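CsuC (Acinetobacter baumannii, PDB 6FJY) acts as the periplasmic chaperone of archaic Csu pili, holding the tip adhesin CsuE in a pre-assembly complex, probably by donor-strand complementation. Local coordinates at residues 53-59 against 71-77; 80-86 against 121-127. The contacts are given in a common frame with arbitrary orientation. Residue numbers count along the deposited sequence, not the author numbering.

Contact 1: residues 53-59 against 71-77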
loop_
_atom_site.group_PDB
_atom_site.type_symbol
_atom_site.label_atom_id
_atom_site.label_comp_id
_atom_site.label_asym_id
_atom_site.label_seq_id
_atom_site.Cartn_x
_atom_site.Cartn_y
_atom_site.Cartn_z
ATOM N N SER A 53 22.790 0.408 2.226
ATOM C CA SER A 53 22.756 1.812 1.820
ATOM C C SER A 53 22.181 2.019 0.423
ATOM O O SER A 53 22.291 3.122 -0.123
ATOM C CB SER A 53 24.164 2.420 1.890
ATOM O OG SER A 53 24.726 2.217 3.173
ATOM N N GLU A 54 21.625 0.975 -0.188
ATOM C CA GLU A 54 21.120 1.084 -1.556
ATOM C C GLU A 54 19.800 1.835 -1.590
ATOM O O GLU A 54 19.528 2.593 -2.533
ATOM C CB GLU A 54 20.944 -0.305 -2.168
ATOM C CG GLU A 54 22.195 -1.167 -2.127
ATOM C CD GLU A 54 21.894 -2.630 -2.422
ATOM O OE1 GLU A 54 20.700 -2.969 -2.589
ATOM O OE2 GLU A 54 22.849 -3.438 -2.492
ATOM N N ILE A 55 18.955 1.589 -0.590
ATOM C CA ILE A 55 17.684 2.274 -0.399
ATOM C C ILE A 55 17.769 3.048 0.904
ATOM O O ILE A 55 17.878 2.460 1.989
ATOM C CB ILE A 55 16.503 1.294 -0.376
ATOM C CG1 ILE A 55 16.422 0.548 -1.696
ATOM C CG2 ILE A 55 15.211 2.042 -0.125
ATOM C CD1 ILE A 55 16.345 1.475 -2.859
ATOM N N ILE A 56 17.709 4.364 0.803
ATOM C CA ILE A 56 17.893 5.228 1.958
ATOM C C ILE A 56 16.533 5.808 2.339
ATOM O O ILE A 56 15.901 6.487 1.518
ATOM C CB ILE A 56 18.938 6.315 1.673
ATOM C CG1 ILE A 56 20.263 5.628 1.316
ATOM C CG2 ILE A 56 19.153 7.184 2.908
ATOM C CD1 ILE A 56 21.419 6.563 1.057
ATOM N N PRO A 57 16.020 5.525 3.536
ATOM C CA PRO A 57 14.744 6.130 3.955
ATOM C C PRO A 57 14.964 7.539 4.459
ATOM O O PRO A 57 15.942 7.831 5.155
ATOM C CB PRO A 57 14.275 5.219 5.093
ATOM C CG PRO A 57 15.578 4.729 5.707
ATOM C CD PRO A 57 16.573 4.606 4.552
ATOM N N SER A 58 14.031 8.419 4.106
ATOM C CA SER A 58 14.068 9.802 4.554
ATOM C C SER A 58 12.678 10.161 5.063
ATOM O O SER A 58 11.703 10.130 4.280
ATOM C CB SER A 58 14.509 10.726 3.419
ATOM O OG SER A 58 14.538 12.082 3.849
ATOM N N PRO A 59 12.532 10.531 6.342
ATOM C CA PRO A 59 13.598 10.581 7.342
ATOM C C PRO A 59 13.833 9.219 7.998
ATOM O O PRO A 59 12.981 8.344 7.884
ATOM C CB PRO A 59 13.046 11.574 8.369
ATOM C CG PRO A 59 11.575 11.252 8.380
ATOM C CD PRO A 59 11.225 10.898 6.923
ATOM N N MET A 71 5.454 12.055 4.838
ATOM C CA MET A 71 5.880 11.166 3.769
ATOM C C MET A 71 7.192 10.515 4.176
ATOM O O MET A 71 8.072 11.162 4.754
ATOM C CB MET A 71 6.004 11.905 2.437
ATOM C CG MET A 71 6.296 10.998 1.246
ATOM S SD MET A 71 6.601 11.915 -0.250
ATOM C CE MET A 71 8.196 12.373 0.107
ATOM N N LEU A 72 7.273 9.212 3.939
ATOM C CA LEU A 72 8.500 8.445 4.071
ATOM C C LEU A 72 9.019 8.196 2.660
ATOM O O LEU A 72 8.412 7.451 1.886
ATOM C CB LEU A 72 8.253 7.147 4.833
ATOM C CG LEU A 72 9.328 6.053 4.775
ATOM C CD1 LEU A 72 10.699 6.542 5.269
ATOM C CD2 LEU A 72 8.865 4.858 5.584
ATOM N N ARG A 73 10.097 8.879 2.318
ATOM C CA ARG A 73 10.727 8.778 1.013
ATOM C C ARG A 73 11.711 7.613 1.026
ATOM O O ARG A 73 12.567 7.530 1.915
ATOM C CB ARG A 73 11.450 10.085 0.705
ATOM C CG ARG A 73 11.576 10.452 -0.731
ATOM C CD ARG A 73 12.305 11.778 -0.852
ATOM N NE ARG A 73 11.391 12.914 -0.808
ATOM C CZ ARG A 73 10.663 13.327 -1.838
ATOM N NH1 ARG A 73 10.732 12.689 -3.000
ATOM N NH2 ARG A 73 9.865 14.378 -1.702
ATOM N N LEU A 74 11.561 6.698 0.075
ATOM C CA LEU A 74 12.499 5.594 -0.115
ATOM C C LEU A 74 13.212 5.808 -1.441
ATOM O O LEU A 74 12.609 5.641 -2.505
ATOM C CB LEU A 74 11.786 4.248 -0.088
ATOM C CG LEU A 74 10.910 4.012 1.131
ATOM C CD1 LEU A 74 10.215 2.689 1.016
ATOM C CD2 LEU A 74 11.789 4.047 2.374
ATOM N N THR A 75 14.491 6.175 -1.374
ATOM C CA THR A 75 15.259 6.616 -2.532
ATOM C C THR A 75 16.418 5.664 -2.800
ATOM O O THR A 75 17.160 5.308 -1.876
ATOM C CB THR A 75 15.789 8.039 -2.324
ATOM O OG1 THR A 75 14.698 8.910 -2.019
ATOM C CG2 THR A 75 16.470 8.549 -3.579
ATOM N N LYS A 76 16.581 5.275 -4.070
ATOM C CA LYS A 76 17.714 4.452 -4.493
ATOM C C LYS A 76 18.988 5.283 -4.518
ATOM O O LYS A 76 19.035 6.338 -5.157
ATOM C CB LYS A 76 17.476 3.842 -5.872
ATOM C CG LYS A 76 16.267 2.980 -5.962
ATOM C CD LYS A 76 16.152 2.280 -7.303
ATOM C CE LYS A 76 16.078 3.214 -8.468
ATOM N NZ LYS A 76 15.606 2.432 -9.644
ATOM N N SER A 77 20.010 4.828 -3.802
ATOM C CA SER A 77 21.293 5.525 -3.812
ATOM C C SER A 77 22.092 5.230 -5.069
ATOM O O SER A 77 22.904 6.057 -5.501
ATOM C CB SER A 77 22.124 5.111 -2.605
ATOM O OG SER A 77 22.535 3.761 -2.773
#
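Strands 55-58 and 71-76 run antiparallel, their axes 4.6 Å apart at closest and inclined at 155°. Two hydrogen-bonded pairs set the register. Ile56 and Thr75 exchange bonds (Ile56 N to Thr75 O 2.9 Å, Thr75 N to Ile56 O 3.2 Å), as do Ser58 and Arg73 (Ser58 N to Arg73 O and Arg73 N to Ser58 O, both 2.8 Å). Ile55-Lys76 and Pro57-Leu74 are the non-hydrogen-bonded pairs, a position that suits Pro57, which has no amide proton to offer. The ladder closes where the strands give way to loop: Ser77 N donates to Glu54 O at 2.6 Å, and Ser77 OG to Ser53 O at 2.7 Å. At the other end, a cis peptide joins Ser58 to Pro59.

Side chains alternate, so the sheet has two unlike faces. Ile56, Ser58, Arg73 and Thr75 lie on the more exposed one. On the other, Pro57 CB meets Leu74 CD2 at 3.9 Å and Leu72 CD1 at 3.8 Å, while Ile55 CD1 lies 3.4 Å from Lys76 CG, the aliphatic part of a lysine.

This hairpin, 55-64 with 69-76, turns its apolar face to the Ig-like sandwich core, where Pro57 meets Ile35 and Val37, and Leu72 reaches Leu90. The Glu54 carboxylate is hydrogen-bonded to Tyr88 and forms a salt bridge with Lys39, and strand 18-25 continues the sheet beside 69-76.

Contact 2: residues 80-86 against 121-127; sequences LPDGKEQ and FAYGKGI
Leu80, with chi1 m and chi2 t, directs its CA-to-CB bond toward 121-127 and sets CD1 3.5 Å from Ala122 CB. Pro81 opens a type II turn ending at Lys84; its O receives a nearly linear CA-H...O contact from Gly124 CA at 3.2 Å. A CB on Gly124 would clash with that oxygen. Asp82 lies opposite Lys125 (CA-CA 4.4 Å). Gly83 takes the turn's positive phi (69°), and its N donates to Lys125 O at 2.6 Å. That carbonyl belongs to a second type II turn, Gly124 to Ile127, with Gly126 at phi 86°. Thus two turns face each other at one end of an antiparallel strand pair, here strands 85-95 and 109-123 of the Ig-like PapD N-terminal domain. Lys84 O accepts Gly124 N at 2.9 Å, and Lys84 N sits 3.5 Å from Ile127 CG2. Glu85 is the non-hydrogen-bonded partner of Tyr123 (CA-CA 4.8 Å); its extended chi1 and chi2 (both t) carry OE2 to Tyr123 OH, which donates at 2.6 Å, while OE1 accepts Phe172 N. Gln86 forms the hydrogen-bonded pair with Ala122: Gln86 N to Ala122 O 2.8 Å, Ala122 N to Gln86 O 3.0 Å.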
loop_
_atom_site.group_PDB
_atom_site.type_symbol
_atom_site.label_atom_id
_atom_site.label_comp_id
_atom_site.label_asym_id
_atom_site.label_seq_id
_atom_site.Cartn_x
_atom_site.Cartn_y
_atom_site.Cartn_z
ATOM N N LEU A 80 20.336 -0.396 -9.898
ATOM C CA LEU A 80 20.322 -1.834 -9.706
ATOM C C LEU A 80 20.697 -2.558 -10.992
ATOM O O LEU A 80 20.561 -2.008 -12.090
ATOM C CB LEU A 80 18.936 -2.268 -9.228
ATOM C CG LEU A 80 18.531 -1.461 -7.988
ATOM C CD1 LEU A 80 17.039 -1.551 -7.716
ATOM C CD2 LEU A 80 19.361 -1.881 -6.768
ATOM N N PRO A 81 21.182 -3.798 -10.887
ATOM C CA PRO A 81 21.513 -4.559 -12.097
ATOM C C PRO A 81 20.294 -4.747 -12.981
ATOM O O PRO A 81 19.159 -4.843 -12.510
ATOM C CB PRO A 81 22.011 -5.903 -11.552
ATOM C CG PRO A 81 22.411 -5.613 -10.143
ATOM C CD PRO A 81 21.495 -4.555 -9.660
ATOM N N ASP A 82 20.546 -4.770 -14.283
ATOM C CA ASP A 82 19.480 -4.927 -15.255
ATOM C C ASP A 82 18.801 -6.276 -15.053
ATOM O O ASP A 82 19.456 -7.279 -14.754
ATOM C CB ASP A 82 20.042 -4.814 -16.682
ATOM C CG ASP A 82 20.771 -3.487 -16.943
ATOM O OD1 ASP A 82 20.864 -2.644 -16.028
ATOM O OD2 ASP A 82 21.248 -3.285 -18.083
ATOM N N GLY A 83 17.475 -6.289 -15.198
ATOM C CA GLY A 83 16.690 -7.507 -15.119
ATOM C C GLY A 83 16.597 -8.160 -13.758
ATOM O O GLY A 83 16.352 -9.363 -13.683
ATOM N N LYS A 84 16.778 -7.408 -12.672
ATOM C CA LYS A 84 16.822 -7.996 -11.342
ATOM C C LYS A 84 15.820 -7.334 -10.402
ATOM O O LYS A 84 15.674 -6.104 -10.376
ATOM C CB LYS A 84 18.234 -7.911 -10.742
ATOM C CG LYS A 84 19.044 -9.209 -10.885
ATOM C CD LYS A 84 19.202 -9.627 -12.346
ATOM C CE LYS A 84 19.664 -11.073 -12.510
ATOM N NZ LYS A 84 19.815 -11.477 -13.958
ATOM N N GLU A 85 15.148 -8.176 -9.622
ATOM C CA GLU A 85 14.259 -7.751 -8.552
ATOM C C GLU A 85 15.001 -7.862 -7.219
ATOM O O GLU A 85 15.260 -8.971 -6.737
ATOM C CB GLU A 85 12.999 -8.611 -8.541
ATOM C CG GLU A 85 12.035 -8.271 -7.413
ATOM C CD GLU A 85 10.867 -9.200 -7.363
ATOM O OE1 GLU A 85 11.069 -10.375 -6.970
ATOM O OE2 GLU A 85 9.745 -8.770 -7.731
ATOM N N GLN A 86 15.323 -6.714 -6.623
ATOM C CA GLN A 86 15.977 -6.662 -5.317
ATOM C C GLN A 86 14.932 -6.585 -4.208
ATOM O O GLN A 86 13.972 -5.805 -4.292
ATOM C CB GLN A 86 16.915 -5.461 -5.201
ATOM C CG GLN A 86 17.993 -5.382 -6.247
ATOM C CD GLN A 86 19.073 -6.439 -6.085
ATOM O OE1 GLN A 86 19.125 -7.154 -5.084
ATOM N NE2 GLN A 86 19.941 -6.539 -7.080
ATOM N N PHE A 121 10.227 -3.972 -2.758
ATOM C CA PHE A 121 10.929 -4.483 -3.931
ATOM C C PHE A 121 11.337 -3.355 -4.862
ATOM O O PHE A 121 10.531 -2.486 -5.188
ATOM C CB PHE A 121 10.078 -5.480 -4.703
ATOM C CG PHE A 121 9.711 -6.682 -3.904
ATOM C CD1 PHE A 121 10.616 -7.706 -3.731
ATOM C CD2 PHE A 121 8.449 -6.799 -3.336
ATOM C CE1 PHE A 121 10.287 -8.834 -2.988
ATOM C CE2 PHE A 121 8.121 -7.920 -2.590
ATOM C CZ PHE A 121 9.038 -8.941 -2.424
ATOM N N ALA A 122 12.580 -3.414 -5.336
ATOM C CA ALA A 122 13.094 -2.464 -6.308
ATOM C C ALA A 122 13.611 -3.201 -7.544
ATOM O O ALA A 122 14.106 -4.332 -7.462
ATOM C CB ALA A 122 14.186 -1.587 -5.685
ATOM N N TYR A 123 13.480 -2.552 -8.698
ATOM C CA TYR A 123 13.637 -3.210 -9.985
ATOM C C TYR A 123 14.729 -2.549 -10.805
ATOM O O TYR A 123 14.779 -1.320 -10.916
ATOM C CB TYR A 123 12.311 -3.220 -10.761
ATOM C CG TYR A 123 11.297 -4.082 -10.059
ATOM C CD1 TYR A 123 11.262 -5.451 -10.286
ATOM C CD2 TYR A 123 10.413 -3.540 -9.121
ATOM C CE1 TYR A 123 10.356 -6.253 -9.619
ATOM C CE2 TYR A 123 9.496 -4.338 -8.446
ATOM C CZ TYR A 123 9.483 -5.690 -8.685
ATOM O OH TYR A 123 8.591 -6.503 -8.034
ATOM N N GLY A 124 15.608 -3.378 -11.356
ATOM C CA GLY A 124 16.530 -2.946 -12.374
ATOM C C GLY A 124 15.855 -2.865 -13.728
ATOM O O GLY A 124 14.668 -3.141 -13.883
ATOM N N LYS A 125 16.650 -2.491 -14.728
ATOM C CA LYS A 125 16.113 -2.216 -16.051
ATOM C C LYS A 125 15.524 -3.470 -16.671
ATOM O O LYS A 125 16.075 -4.565 -16.539
ATOM C CB LYS A 125 17.215 -1.664 -16.957
ATOM C CG LYS A 125 17.835 -0.371 -16.451
ATOM C CD LYS A 125 16.769 0.675 -16.141
ATOM C CE LYS A 125 16.037 1.128 -17.400
ATOM N NZ LYS A 125 14.989 2.140 -17.092
ATOM N N GLY A 126 14.393 -3.308 -17.353
ATOM C CA GLY A 126 13.817 -4.409 -18.097
ATOM C C GLY A 126 12.927 -5.333 -17.306
ATOM O O GLY A 126 12.589 -6.414 -17.808
ATOM N N ILE A 127 12.580 -4.968 -16.069
ATOM C CA ILE A 127 11.727 -5.781 -15.209
ATOM C C ILE A 127 11.013 -4.854 -14.233
ATOM O O ILE A 127 11.560 -3.826 -13.826
ATOM C CB ILE A 127 12.556 -6.856 -14.476
ATOM C CG1 ILE A 127 11.656 -7.827 -13.709
ATOM C CG2 ILE A 127 13.572 -6.199 -13.541
ATOM C CD1 ILE A 127 12.418 -9.024 -13.146
#

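In the fold
Both contacts illustrate how an Ig-like sandwich is tied by strand pairing at separate places: contact 1 within a local hairpin, contact 2 between strands with 34 residues separating its segments. They follow in series along the chain, their centres 17 Å apart, and touch where Lys76 NZ packs 4.0 Å from Tyr123 O. Tyr88 and Ile12 bridge them: each lies against Ile55 of contact 1 and Ala122 of contact 2. Contact 2 also meets the second half of the chain, Phe121 stacking on Phe172. No CsuE residue touches either contact; in PapD-like chaperones the last strand of the N-terminal domain serves donor-strand complementation, and strand 109-123, whose C-terminal end lies in contact 2, is probably its counterpart.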